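PDB 3GNL: uncharacterized protein, DUF633, LMOf2365_1472 from Listeria monocytogenes str. 4b F2365, which is of unknown function but probably acts as a tRNA (adenine(22)-N(1))-methyltransferase with a Rossmann-like methyltransferase domain. Local coordinates for residues Q138-I143 / K166-T171; L103-L108 / L132-E137; L121-N126 / M159-S164. All coordinates share one frame; numbering follows the deposited sequence. Where two conformers were deposited one is given.

Interaction 1: Q138-I143 / K166-T171; sequences QNNWLI and KPVTWT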
loop_
_atom_site.group_PDB
_atom_site.type_symbol
_atom_site.label_atom_id
_atom_site.label_comp_id
_atom_site.label_asym_id
_atom_site.label_seq_id
_atom_site.Cartn_x
_atom_site.Cartn_y
_atom_site.Cartn_z
ATOM N N GLN A 138 -2.849 -7.624 -13.374
ATOM C CA GLN A 138 -2.664 -9.081 -13.624
ATOM C C GLN A 138 -3.745 -9.922 -12.983
ATOM O O GLN A 138 -4.088 -10.983 -13.501
ATOM C CB GLN A 138 -1.318 -9.611 -13.161
ATOM C CG GLN A 138 -0.145 -9.175 -14.001
ATOM C CD GLN A 138 1.162 -9.553 -13.354
ATOM O OE1 GLN A 138 1.178 -10.148 -12.253
ATOM N NE2 GLN A 138 2.279 -9.212 -14.002
ATOM N N ASN A 139 -4.287 -9.448 -11.866
ATOM C CA ASN A 139 -5.284 -10.261 -11.163
ATOM C C ASN A 139 -6.711 -9.712 -11.217
ATOM O O ASN A 139 -7.597 -10.213 -10.526
ATOM C CB ASN A 139 -4.803 -10.476 -9.737
ATOM C CG ASN A 139 -3.556 -11.315 -9.691
ATOM O OD1 ASN A 139 -3.642 -12.538 -9.666
ATOM N ND2 ASN A 139 -2.363 -10.673 -9.695
ATOM N N ASN A 140 -6.953 -8.696 -12.044
ATOM C CA ASN A 140 -8.274 -8.077 -12.155
ATOM C C ASN A 140 -8.896 -7.634 -10.835
ATOM O O ASN A 140 -10.051 -7.947 -10.530
ATOM C CB ASN A 140 -9.268 -8.947 -12.966
ATOM C CG ASN A 140 -8.913 -9.009 -14.462
ATOM O OD1 ASN A 140 -8.176 -8.180 -14.974
ATOM N ND2 ASN A 140 -9.452 -9.995 -15.158
ATOM N N TRP A 141 -8.117 -6.866 -10.072
ATOM C CA TRP A 141 -8.654 -6.054 -8.994
ATOM C C TRP A 141 -8.689 -4.587 -9.402
ATOM O O TRP A 141 -7.634 -4.010 -9.777
ATOM C CB TRP A 141 -7.839 -6.206 -7.702
ATOM C CG TRP A 141 -8.001 -7.566 -7.029
ATOM C CD1 TRP A 141 -7.609 -8.753 -7.502
ATOM C CD2 TRP A 141 -8.587 -7.813 -5.736
ATOM N NE1 TRP A 141 -7.939 -9.771 -6.608
ATOM C CE2 TRP A 141 -8.548 -9.201 -5.525
ATOM C CE3 TRP A 141 -9.193 -6.996 -4.778
ATOM C CZ2 TRP A 141 -9.043 -9.794 -4.342
ATOM C CZ3 TRP A 141 -9.708 -7.593 -3.602
ATOM C CH2 TRP A 141 -9.617 -8.973 -3.406
ATOM N N LEU A 142 -9.845 -3.953 -9.358
ATOM C CA LEU A 142 -9.948 -2.544 -9.629
ATOM C C LEU A 142 -9.413 -1.696 -8.472
ATOM O O LEU A 142 -9.669 -1.988 -7.302
ATOM C CB LEU A 142 -11.409 -2.183 -9.918
ATOM C CG LEU A 142 -11.859 -0.945 -10.647
ATOM C CD1 LEU A 142 -11.188 -0.795 -12.054
ATOM C CD2 LEU A 142 -13.369 -1.059 -10.822
ATOM N N ILE A 143 -8.679 -0.628 -8.781
ATOM C CA ILE A 143 -8.394 0.397 -7.795
ATOM C C ILE A 143 -9.579 1.372 -7.704
ATOM O O ILE A 143 -9.993 2.006 -8.699
ATOM C CB ILE A 143 -7.072 1.136 -8.167
ATOM C CG1 ILE A 143 -5.936 0.119 -8.161
ATOM C CG2 ILE A 143 -6.769 2.311 -7.187
ATOM C CD1 ILE A 143 -4.626 0.631 -8.940
ATOM N N LYS A 166 -14.600 -8.009 -14.799
ATOM C CA LYS A 166 -14.182 -7.452 -16.083
ATOM C C LYS A 166 -12.653 -7.271 -16.058
ATOM O O LYS A 166 -12.098 -7.026 -14.973
ATOM C CB LYS A 166 -14.877 -6.104 -16.295
ATOM C CG LYS A 166 -16.339 -6.251 -16.741
ATOM C CD LYS A 166 -17.200 -4.989 -16.534
ATOM C CE LYS A 166 -16.657 -3.687 -17.155
ATOM N NZ LYS A 166 -16.411 -3.676 -18.658
ATOM N N PRO A 167 -11.978 -7.404 -17.219
ATOM C CA PRO A 167 -10.542 -7.116 -17.251
ATOM C C PRO A 167 -10.280 -5.732 -16.641
ATOM O O PRO A 167 -10.995 -4.768 -16.888
ATOM C CB PRO A 167 -10.210 -7.120 -18.745
ATOM C CG PRO A 167 -11.320 -8.079 -19.339
ATOM C CD PRO A 167 -12.510 -7.761 -18.558
ATOM N N VAL A 168 -9.222 -5.680 -15.827
ATOM C CA VAL A 168 -8.630 -4.416 -15.410
ATOM C C VAL A 168 -7.442 -4.162 -16.315
ATOM O O VAL A 168 -6.560 -5.017 -16.462
ATOM C CB VAL A 168 -8.245 -4.486 -13.936
ATOM C CG1 VAL A 168 -7.553 -3.197 -13.483
ATOM C CG2 VAL A 168 -9.504 -4.687 -13.063
ATOM N N THR A 169 -7.479 -2.988 -16.930
ATOM C CA THR A 169 -6.408 -2.590 -17.894
ATOM C C THR A 169 -5.998 -1.151 -17.637
ATOM O O THR A 169 -6.789 -0.225 -17.853
ATOM C CB THR A 169 -6.892 -2.736 -19.378
ATOM O OG1 THR A 169 -8.000 -1.857 -19.615
ATOM C CG2 THR A 169 -7.273 -4.184 -19.699
ATOM N N TRP A 170 -4.757 -0.955 -17.168
ATOM C CA TRP A 170 -4.316 0.398 -16.846
ATOM C C TRP A 170 -3.473 0.973 -17.972
ATOM O O TRP A 170 -3.059 0.255 -18.837
ATOM C CB TRP A 170 -3.414 0.328 -15.590
ATOM C CG TRP A 170 -4.129 -0.131 -14.321
ATOM C CD1 TRP A 170 -3.745 -1.154 -13.520
ATOM C CD2 TRP A 170 -5.372 0.386 -13.795
ATOM N NE1 TRP A 170 -4.651 -1.290 -12.475
ATOM C CE2 TRP A 170 -5.659 -0.380 -12.621
ATOM C CE3 TRP A 170 -6.264 1.410 -14.172
ATOM C CZ2 TRP A 170 -6.809 -0.151 -11.827
ATOM C CZ3 TRP A 170 -7.420 1.644 -13.352
ATOM C CH2 TRP A 170 -7.658 0.847 -12.196
ATOM N N THR A 171 -3.256 2.282 -17.946
ATOM C CA THR A 171 -2.174 2.830 -18.768
ATOM C C THR A 171 -0.875 2.768 -17.935
ATOM O O THR A 171 -0.904 2.621 -16.708
ATOM C CB THR A 171 -2.406 4.254 -19.123
ATOM O OG1 THR A 171 -2.443 5.058 -17.920
ATOM C CG2 THR A 171 -3.696 4.449 -19.879
#
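Asn140 OD1 accepts a hydrogen bond from Val168 N at 2.8 Å. The N-H points almost straight at the oxygen, with an angle of 175°. The donor sits above the carbonyl plane of the side-chain amide, 59° out of it. A chi1 of -70° sets Asn140 CG anti to its own carbonyl carbon, and from there the amide meets both Val168 N and the backbone of Pro167. Its OD1 is 3.5 Å from Pro167 CA. Val168 leans back over the turn. Its CG2 rests on Asn140 CA at 3.7 Å, while its CG1 reaches Trp141 O at 3.8 Å. CG1 also lies over one face of the Trp170 ring, near the rim.

The six-membered end of the Trp170 indole meets the start of strand 141-151. Ile143 N lies in the ring plane, at the edge, 3.6 Å from Trp170 CZ2. Ile143 CD1 touches the same carbon at 3.7 Å. Leu142 crosses the indole at about a right angle, and its CD1 comes within 3.9 Å of Trp170 CH2.

Helix 129-139 holds this residue in a second shell: Trp170 NE1 is hydrogen-bonded to Ser136 OG, which also bonds Trp141 O, and Trp170 N is hydrogen-bonded to Glu137 OE2. Asn140 and Leu142 are tied by backbone hydrogen bonds to Ser164 and Ala162, so the strand start is fixed in the sheet.

Asn140 takes positive phi at the end of the helix, with two bonds back into the last turn. The arrangement is a Schellman motif leading from helix 129-139 into edge strand 141-151, covered by the loop that runs from strand 154-163 to helix 172-177.

Interaction 2: L103-L108 / L132-E137; sequences LIRTIL and LREWSE
Arg105 NH1 is gripped by two groups. It donates to Glu134 OE1 at 3.1 Å, a salt bridge with an N-H...O angle of 169°, and it also bonds Gln131 OE1. Glu134 OE1 lies in the guanidinium plane but is met on its anti side, and the two planar groups are turned well away from coplanar. Glu109 OE2 forms a further salt bridge with Arg105 NE, so two acids probably offset the charge of one guanidinium.

The Arg105 chain is extended from CG to NE and carries the guanidinium across to helix 129-139. There one face of the group lies over Trp135 N, and Arg105 NE is 3.8 Å from Trp135 CB. The indole plane stands nearly perpendicular to the guanidinium, at 85°.

Trp135 CG is anti to the backbone N, and the ring lies against Leu108. Leu108 CD1 sits over the centre of the six-membered ring, 3.9 Å from its centroid, in a CH-pi contact. Leu108 CB packs beside Trp135 NE1 at 3.8 Å. A water in the plane of the ring, at its edge, accepts from Trp135 NE1 at 3.1 Å and donates to Leu108 O at 2.8 Å. The indole N-H and this helix carbonyl are thus joined through one molecule.

Deeper in the contact, Leu132 CD2 meets Ile104 CG2 at 3.6 Å. These two side chains cross at about a right angle, and Leu132 CD2 also lies against Arg105 N. Ile96 of strand 93-99 touches Ile104 and Leu108, and Leu123 of strand 120-125 touches Leu108 and Leu132.

The axes of segments 103-108 and 132-137 lie 28° apart. Such near-parallel neighbouring helices on one side of a central sheet are characteristic of the Rossmann-like methyltransferase fold.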
loop_
_atom_site.group_PDB
_atom_site.type_symbol
_atom_site.label_atom_id
_atom_site.label_comp_id
_atom_site.label_asym_id
_atom_site.label_seq_id
_atom_site.Cartn_x
_atom_site.Cartn_y
_atom_site.Cartn_z
ATOM N N LEU A 103 7.198 -6.904 -1.322
ATOM C CA LEU A 103 6.855 -7.816 -0.215
ATOM C C LEU A 103 5.346 -8.014 -0.149
ATOM O O LEU A 103 4.876 -9.141 0.045
ATOM C CB LEU A 103 7.341 -7.315 1.153
ATOM C CG LEU A 103 7.038 -8.251 2.357
ATOM C CD1 LEU A 103 7.337 -9.774 2.102
ATOM C CD2 LEU A 103 7.744 -7.790 3.623
ATOM N N ILE A 104 4.610 -6.911 -0.281
ATOM C CA ILE A 104 3.150 -6.966 -0.293
ATOM C C ILE A 104 2.651 -7.778 -1.463
ATOM O O ILE A 104 1.755 -8.599 -1.314
ATOM C CB ILE A 104 2.468 -5.545 -0.308
ATOM C CG1 ILE A 104 2.802 -4.775 0.973
ATOM C CG2 ILE A 104 0.940 -5.687 -0.450
ATOM C CD1 ILE A 104 2.250 -3.352 1.065
ATOM N N ARG A 105 3.248 -7.560 -2.629
ATOM C CA ARG A 105 2.870 -8.303 -3.813
ATOM C C ARG A 105 3.075 -9.793 -3.545
ATOM O O ARG A 105 2.186 -10.606 -3.870
ATOM C CB ARG A 105 3.697 -7.864 -5.044
ATOM C CG ARG A 105 3.160 -8.525 -6.339
ATOM C CD ARG A 105 3.751 -7.855 -7.591
ATOM N NE ARG A 105 3.165 -8.429 -8.799
ATOM C CZ ARG A 105 3.319 -7.946 -10.037
ATOM N NH1 ARG A 105 4.089 -6.883 -10.272
ATOM N NH2 ARG A 105 2.709 -8.556 -11.054
ATOM N N THR A 106 4.242 -10.140 -2.991
ATOM C CA THR A 106 4.612 -11.551 -2.676
ATOM C C THR A 106 3.577 -12.152 -1.720
ATOM O O THR A 106 3.091 -13.269 -1.950
ATOM C CB THR A 106 6.041 -11.642 -2.124
ATOM O OG1 THR A 106 6.935 -11.176 -3.146
ATOM C CG2 THR A 106 6.434 -13.088 -1.744
ATOM N N ILE A 107 3.189 -11.370 -0.712
ATOM C CA ILE A 107 2.182 -11.799 0.259
ATOM C C ILE A 107 0.866 -12.115 -0.448
ATOM O O ILE A 107 0.219 -13.138 -0.144
ATOM C CB ILE A 107 1.999 -10.743 1.376
ATOM C CG1 ILE A 107 3.201 -10.814 2.316
ATOM C CG2 ILE A 107 0.662 -10.977 2.145
ATOM C CD1 ILE A 107 3.247 -9.690 3.296
ATOM N N LEU A 108 0.442 -11.243 -1.352
ATOM C CA LEU A 108 -0.790 -11.438 -2.130
ATOM C C LEU A 108 -0.748 -12.636 -3.082
ATOM O O LEU A 108 -1.757 -13.351 -3.220
ATOM C CB LEU A 108 -1.164 -10.174 -2.921
ATOM C CG LEU A 108 -1.554 -8.974 -2.051
ATOM C CD1 LEU A 108 -1.660 -7.722 -2.913
ATOM C CD2 LEU A 108 -2.905 -9.206 -1.295
ATOM N N LEU A 132 2.180 -3.031 -7.006
ATOM C CA LEU A 132 0.832 -3.433 -6.618
ATOM C C LEU A 132 -0.207 -3.013 -7.656
ATOM O O LEU A 132 -1.254 -3.664 -7.828
ATOM C CB LEU A 132 0.519 -2.858 -5.235
ATOM C CG LEU A 132 1.396 -3.442 -4.136
ATOM C CD1 LEU A 132 1.111 -2.727 -2.854
ATOM C CD2 LEU A 132 1.200 -4.970 -3.979
ATOM N N ARG A 133 0.048 -1.936 -8.399
ATOM C CA ARG A 133 -0.854 -1.561 -9.477
ATOM C C ARG A 133 -0.722 -2.536 -10.626
ATOM O O ARG A 133 -1.738 -2.852 -11.256
ATOM C CB ARG A 133 -0.671 -0.066 -9.884
ATOM C CG ARG A 133 -0.783 0.830 -8.661
ATOM C CD ARG A 133 -1.080 2.242 -9.063
ATOM N NE ARG A 133 -0.983 3.161 -7.945
ATOM C CZ ARG A 133 0.127 3.782 -7.558
ATOM N NH1 ARG A 133 1.275 3.643 -8.245
ATOM N NH2 ARG A 133 0.096 4.582 -6.491
ATOM N N GLU A 134 0.488 -3.078 -10.850
ATOM C CA GLU A 134 0.674 -4.141 -11.837
ATOM C C GLU A 134 -0.054 -5.377 -11.390
ATOM O O GLU A 134 -0.742 -5.989 -12.217
ATOM C CB GLU A 134 2.151 -4.454 -12.092
ATOM C CG GLU A 134 2.312 -5.329 -13.304
ATOM C CD GLU A 134 3.711 -5.322 -13.816
ATOM O OE1 GLU A 134 4.654 -5.525 -13.008
ATOM O OE2 GLU A 134 3.849 -5.087 -15.039
ATOM N N TRP A 135 0.086 -5.735 -10.110
ATOM C CA TRP A 135 -0.631 -6.881 -9.572
ATOM C C TRP A 135 -2.122 -6.696 -9.803
ATOM O O TRP A 135 -2.821 -7.654 -10.158
ATOM C CB TRP A 135 -0.306 -7.011 -8.082
ATOM C CG TRP A 135 -1.044 -8.193 -7.431
ATOM C CD1 TRP A 135 -0.606 -9.466 -7.323
ATOM C CD2 TRP A 135 -2.333 -8.136 -6.830
ATOM N NE1 TRP A 135 -1.566 -10.235 -6.693
ATOM C CE2 TRP A 135 -2.651 -9.451 -6.412
ATOM C CE3 TRP A 135 -3.275 -7.116 -6.658
ATOM C CZ2 TRP A 135 -3.880 -9.764 -5.771
ATOM C CZ3 TRP A 135 -4.489 -7.421 -6.020
ATOM C CH2 TRP A 135 -4.764 -8.745 -5.585
ATOM N N SER A 136 -2.640 -5.499 -9.577
ATOM C CA SER A 136 -4.069 -5.236 -9.747
ATOM C C SER A 136 -4.514 -5.542 -11.177
ATOM O O SER A 136 -5.552 -6.176 -11.392
ATOM C CB SER A 136 -4.346 -3.785 -9.316
ATOM O OG SER A 136 -5.151 -3.057 -10.214
ATOM N N GLU A 137 -3.718 -5.137 -12.156
ATOM C CA GLU A 137 -4.007 -5.439 -13.538
ATOM C C GLU A 137 -3.911 -6.944 -13.812
ATOM O O GLU A 137 -4.839 -7.473 -14.452
ATOM C CB GLU A 137 -2.975 -4.703 -14.404
ATOM C CG GLU A 137 -3.082 -5.000 -15.880
ATOM C CD GLU A 137 -2.239 -4.041 -16.679
ATOM O OE1 GLU A 137 -1.042 -4.393 -16.908
ATOM O OE2 GLU A 137 -2.750 -2.991 -17.131
HETATM O O HOH W 1 -2.416 -13.060 -5.902
#

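Interaction 3: L121-N126 / M159-S164; sequences LILQPN and MVLAPS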
loop_
_atom_site.group_PDB
_atom_site.type_symbol
_atom_site.label_atom_id
_atom_site.label_comp_id
_atom_site.label_asym_id
_atom_site.label_seq_id
_atom_site.Cartn_x
_atom_site.Cartn_y
_atom_site.Cartn_z
ATOM N N LEU A 121 -9.243 -4.671 -0.498
ATOM C CA LEU A 121 -7.855 -4.643 -0.004
ATOM C C LEU A 121 -7.525 -3.186 0.206
ATOM O O LEU A 121 -7.845 -2.329 -0.623
ATOM C CB LEU A 121 -6.831 -5.229 -1.005
ATOM C CG LEU A 121 -7.055 -6.636 -1.532
ATOM C CD1 LEU A 121 -6.098 -7.012 -2.703
ATOM C CD2 LEU A 121 -6.900 -7.617 -0.382
ATOM N N ILE A 122 -6.877 -2.902 1.332
ATOM C CA ILE A 122 -6.361 -1.553 1.593
ATOM C C ILE A 122 -4.842 -1.690 1.775
ATOM O O ILE A 122 -4.358 -2.352 2.745
ATOM C CB ILE A 122 -6.941 -0.947 2.859
ATOM C CG1 ILE A 122 -8.476 -0.872 2.751
ATOM C CG2 ILE A 122 -6.366 0.447 3.044
ATOM C CD1 ILE A 122 -9.189 -0.705 4.128
ATOM N N LEU A 123 -4.074 -1.178 0.802
ATOM C CA LEU A 123 -2.626 -1.491 0.800
ATOM C C LEU A 123 -1.869 -0.175 0.921
ATOM O O LEU A 123 -2.244 0.840 0.313
ATOM C CB LEU A 123 -2.235 -2.194 -0.515
ATOM C CG LEU A 123 -3.079 -3.390 -0.888
ATOM C CD1 LEU A 123 -2.522 -3.937 -2.224
ATOM C CD2 LEU A 123 -3.073 -4.447 0.232
ATOM N N GLN A 124 -0.805 -0.192 1.730
ATOM C CA GLN A 124 -0.017 1.018 1.915
ATOM C C GLN A 124 1.447 0.612 1.777
ATOM O O GLN A 124 2.082 0.286 2.755
ATOM C CB GLN A 124 -0.343 1.679 3.249
ATOM C CG GLN A 124 0.380 3.043 3.447
ATOM C CD GLN A 124 1.756 2.856 4.036
ATOM O OE1 GLN A 124 1.879 2.281 5.101
ATOM N NE2 GLN A 124 2.798 3.301 3.316
ATOM N N PRO A 125 1.970 0.656 0.543
ATOM C CA PRO A 125 3.383 0.284 0.320
ATOM C C PRO A 125 4.334 1.455 0.571
ATOM O O PRO A 125 4.017 2.597 0.233
ATOM C CB PRO A 125 3.418 -0.083 -1.150
ATOM C CG PRO A 125 2.371 0.854 -1.788
ATOM C CD PRO A 125 1.270 0.943 -0.710
ATOM N N ASN A 126 5.468 1.144 1.171
ATOM C CA ASN A 126 6.481 2.145 1.529
ATOM C C ASN A 126 7.454 2.397 0.371
ATOM O O ASN A 126 8.264 3.305 0.449
ATOM C CB ASN A 126 7.264 1.674 2.742
ATOM C CG ASN A 126 6.481 1.823 4.039
ATOM O OD1 ASN A 126 5.436 2.481 4.095
ATOM N ND2 ASN A 126 6.979 1.213 5.070
HETATM N N MSE A 159 -3.743 2.633 -1.416
HETATM C CA MSE A 159 -4.645 2.269 -2.507
HETATM C C MSE A 159 -5.691 1.293 -1.975
HETATM O O MSE A 159 -5.399 0.441 -1.139
HETATM C CB MSE A 159 -3.884 1.650 -3.686
HETATM C CG MSE A 159 -3.253 0.324 -3.458
HETATM SE SE MSE A 159 -2.342 -0.239 -5.144
HETATM C CE MSE A 159 -0.779 0.898 -4.926
ATOM N N VAL A 160 -6.902 1.411 -2.505
ATOM C CA VAL A 160 -7.984 0.524 -2.074
ATOM C C VAL A 160 -8.451 -0.199 -3.297
ATOM O O VAL A 160 -8.620 0.445 -4.351
ATOM C CB VAL A 160 -9.115 1.334 -1.482
ATOM C CG1 VAL A 160 -10.247 0.379 -1.008
ATOM C CG2 VAL A 160 -8.594 2.233 -0.330
ATOM N N LEU A 161 -8.581 -1.516 -3.198
ATOM C CA LEU A 161 -8.923 -2.338 -4.367
ATOM C C LEU A 161 -10.149 -3.177 -4.113
ATOM O O LEU A 161 -10.451 -3.502 -2.964
ATOM C CB LEU A 161 -7.776 -3.277 -4.716
ATOM C CG LEU A 161 -6.473 -2.533 -5.084
ATOM C CD1 LEU A 161 -5.674 -2.407 -3.833
ATOM C CD2 LEU A 161 -5.662 -3.235 -6.107
ATOM N N ALA A 162 -10.779 -3.650 -5.186
ATOM C CA ALA A 162 -11.929 -4.568 -5.069
ATOM C C ALA A 162 -11.846 -5.540 -6.254
ATOM O O ALA A 162 -11.351 -5.155 -7.325
ATOM C CB ALA A 162 -13.215 -3.791 -5.098
ATOM N N PRO A 163 -12.354 -6.783 -6.113
ATOM C CA PRO A 163 -12.363 -7.695 -7.259
ATOM C C PRO A 163 -13.210 -7.155 -8.412
ATOM O O PRO A 163 -14.215 -6.470 -8.203
ATOM C CB PRO A 163 -13.007 -8.981 -6.707
ATOM C CG PRO A 163 -13.033 -8.828 -5.284
ATOM C CD PRO A 163 -13.084 -7.364 -4.960
ATOM N N SER A 164 -12.767 -7.435 -9.627
ATOM C CA SER A 164 -13.476 -7.065 -10.828
ATOM C C SER A 164 -13.682 -8.323 -11.689
ATOM O O SER A 164 -12.750 -9.088 -11.927
ATOM C CB SER A 164 -12.669 -6.015 -11.618
ATOM O OG SER A 164 -13.380 -5.618 -12.783
#
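Leu121, Ile122 and Leu123 pair with Leu161, Val160 and Met159 in an antiparallel ladder. This is where the last parallel strand of the Rossmann-like methyltransferase sheet, 120-125, meets strand 154-163. Two hydrogen-bonded pairs, Leu121 with Leu161 and Leu123 with Met159, flank the non-hydrogen-bonded pair of Ile122 with Val160. The shortest of the four backbone bonds is Leu161 N to Leu121 O, 2.8 Å. Val160 CA adds a CA-H...O contact to the same Leu121 O at 3.2 Å.

Packing is close on the face that carries Leu121, Leu123, Met159 and Leu161. Leu161 CD1 lies 3.9 Å from Leu123 CD1, and the two side chains cross at about a right angle. Leu123 CB packs on Met159 CG at 4.0 Å. Met159, a selenomethionine, has CG between its backbone N and carbonyl carbon (chi1 67°), and CG also approaches Leu123 O. Helix 129-139 covers this face, with Leu132 on Leu123 and Ser136 on Leu161.

The face with Ile122 and Val160 makes thinner contact across the ladder. Their nearest side-chain atoms, Ile122 CG1 and Val160 CG1, are 4.3 Å apart. Ile122 and Val160 are themselves buried, with Tyr18 against both.

Beyond Pro125, which still touches Met159 CE through CG at 4.4 Å, the segments part. Pro163 is exposed at one end and Asn126 at the other. Within the ladder the straightest bond is Leu123 N to Met159 O, 2.9 Å long with an N-H...O angle of 173°.

In the fold
The three contacts lie at helix 129-139 and the strands it covers, on the antiparallel side of the sheet. Interactions 1 and 2 share that helix, with centres about 12 Å apart. Interaction 2 closes before interaction 1 opens in the chain. Interaction 3 alternates with both, because strand 120-125 precedes the helix and strand 154-163 follows edge strand 141-151. Its centre is about 9 Å from that of interaction 2 and about 12 Å from that of interaction 1. The ring of Trp135 meets both Trp141 and Leu121, joining all three contacts. Together they pack one helical layer and the loop between strand 154-163 and helix 172-177 onto one half of the predicted methyltransferase domain.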